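Local coordinates for protein chitinase (Paenibacillus sp. FPU-7, PDB 5GZT) that probably hydrolyses internal beta-1,4 linkages of chitin and chitodextrins as a multi-modular bacterial chitinase expressed at the cell surface, at residues A190-D194 with K613-L617. Numbering follows the deposited sequence.
Sequences ASNND and KQNNL
A small, polar, water-bridged surface contact joins the turn after edge strand 184-191 of a four-stranded antiparallel sheet to the C-terminal end of helix 602-614 in the first glycosyl hydrolase family 18 domain, burying 173 Å² in total. Ala190 to Asn192 are extended; Asn193 (phi/psi -54/-33) and Asp194 (-78/-4) bend the chain away from the strand. In register, Asn192 lies opposite Asn616 (CA to CA 6.5 Å) and Asn193 opposite Lys613 (CA to CA 5.8 Å). The helix ends in a Schellman motif: Asn615 is the first residue to leave helical angles, Asn616 is the C-prime residue at 47/52, Asn616 N bonds to Lys613 O (3.3 Å) and Leu617 N reaches back to the carbonyl of the residue just before Lys613. This helix end leads into strand 619-623 of the TIM barrel, and the turn between hairpin strands 184-191 and 197-203 lies against that connection. Asn193 (m) points its CA-to-CB bond toward the helix end and packs on Lys613 and Asn616, contributing the largest covered area. A water accepts from Asn193 N (3.1 Å) and donates to Asn616 OD1 (2.9 Å). Asn616 (m) swings its amide nearer the turn, where OD1 also accepts from Gln276 NE2 of strand 264-284. Ser191 OG hydrogen-bonds Gln276 N and Gln196 O, while Asn192, whose CA-to-CB bond points away from 613-617, bonds through OD1 to Gln196 N.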
loop_
_atom_site.group_PDB
_atom_site.type_symbol
_atom_site.label_atom_id
_atom_site.label_comp_id
_atom_site.label_asym_id
_atom_site.label_seq_id
_atom_site.Cartn_x
_atom_site.Cartn_y
_atom_site.Cartn_z
ATOM N N ALA B 190 3.056 12.516 14.637
ATOM C CA ALA B 190 1.849 11.743 14.487
ATOM C C ALA B 190 1.176 12.045 13.161
ATOM O O ALA B 190 1.373 13.137 12.552
ATOM C CB ALA B 190 0.895 12.041 15.643
ATOM N N SER B 191 0.357 11.078 12.712
ATOM C CA SER B 191 -0.507 11.245 11.536
ATOM C C SER B 191 -1.938 10.955 11.969
ATOM O O SER B 191 -2.175 10.496 13.074
ATOM C CB SER B 191 -0.065 10.289 10.409
ATOM O OG SER B 191 -0.680 10.644 9.191
ATOM N N ASN B 192 -2.898 11.296 11.142
ATOM C CA ASN B 192 -4.275 10.877 11.385
ATOM C C ASN B 192 -4.850 10.308 10.099
ATOM O O ASN B 192 -4.202 10.369 9.072
ATOM C CB ASN B 192 -5.129 12.061 11.896
ATOM C CG ASN B 192 -5.050 13.274 10.996
ATOM O OD1 ASN B 192 -4.863 13.196 9.757
ATOM N ND2 ASN B 192 -5.135 14.425 11.627
ATOM N N ASN B 193 -6.092 9.824 10.175
ATOM C CA ASN B 193 -6.819 9.264 9.037
ATOM C C ASN B 193 -6.877 10.214 7.838
ATOM O O ASN B 193 -6.833 9.784 6.646
ATOM C CB ASN B 193 -8.234 8.921 9.468
ATOM C CG ASN B 193 -8.295 7.809 10.482
ATOM O OD1 ASN B 193 -7.310 7.161 10.854
ATOM N ND2 ASN B 193 -9.462 7.577 10.933
ATOM N N ASP B 194 -6.930 11.512 8.155
ATOM C CA ASP B 194 -7.007 12.573 7.158
ATOM C C ASP B 194 -5.661 12.893 6.482
ATOM O O ASP B 194 -5.602 13.740 5.591
ATOM C CB ASP B 194 -7.558 13.866 7.810
ATOM C CG ASP B 194 -9.080 13.823 8.060
ATOM O OD1 ASP B 194 -9.840 13.185 7.274
ATOM O OD2 ASP B 194 -9.511 14.480 9.047
ATOM N N LYS B 613 -7.610 2.282 10.196
ATOM C CA LYS B 613 -7.889 3.699 10.488
ATOM C C LYS B 613 -8.165 3.944 11.950
ATOM O O LYS B 613 -7.644 4.958 12.492
ATOM C CB LYS B 613 -9.036 4.230 9.668
ATOM C CG LYS B 613 -8.772 4.058 8.192
ATOM C CD LYS B 613 -9.529 5.014 7.302
ATOM C CE LYS B 613 -10.998 4.752 7.295
ATOM N NZ LYS B 613 -11.681 6.014 6.837
ATOM N N GLN B 614 -8.940 3.047 12.573
ATOM C CA GLN B 614 -9.297 3.142 13.988
ATOM C C GLN B 614 -8.064 3.070 14.873
ATOM O O GLN B 614 -8.078 3.691 15.934
ATOM C CB GLN B 614 -10.302 2.058 14.479
ATOM C CG GLN B 614 -11.722 2.282 13.913
ATOM C CD GLN B 614 -12.723 1.131 14.168
ATOM O OE1 GLN B 614 -13.805 1.042 13.515
ATOM N NE2 GLN B 614 -12.376 0.246 15.100
ATOM N N ASN B 615 -7.063 2.265 14.533
ATOM C CA ASN B 615 -5.859 2.173 15.381
ATOM C C ASN B 615 -4.673 2.983 14.896
ATOM O O ASN B 615 -3.566 2.746 15.335
ATOM C CB ASN B 615 -5.504 0.762 15.561
ATOM C CG ASN B 615 -6.554 0.046 16.282
ATOM O OD1 ASN B 615 -6.574 0.106 17.484
ATOM N ND2 ASN B 615 -7.487 -0.609 15.565
ATOM N N ASN B 616 -4.910 3.881 13.948
ATOM C CA ASN B 616 -3.898 4.697 13.363
ATOM C C ASN B 616 -2.663 3.895 12.965
ATOM O O ASN B 616 -1.525 4.282 13.228
ATOM C CB ASN B 616 -3.590 5.893 14.284
ATOM C CG ASN B 616 -4.782 6.769 14.418
ATOM O OD1 ASN B 616 -5.251 7.418 13.472
ATOM N ND2 ASN B 616 -5.318 6.762 15.571
ATOM N N LEU B 617 -2.930 2.823 12.207
ATOM C CA LEU B 617 -1.850 2.000 11.643
ATOM C C LEU B 617 -1.375 2.578 10.340
ATOM O O LEU B 617 -1.927 3.543 9.786
ATOM C CB LEU B 617 -2.329 0.523 11.572
ATOM C CG LEU B 617 -2.889 -0.009 12.866
ATOM C CD1 LEU B 617 -3.462 -1.425 12.786
ATOM C CD2 LEU B 617 -1.815 -0.013 13.916
HETATM O O HOH W 1 -7.209 9.475 13.032
#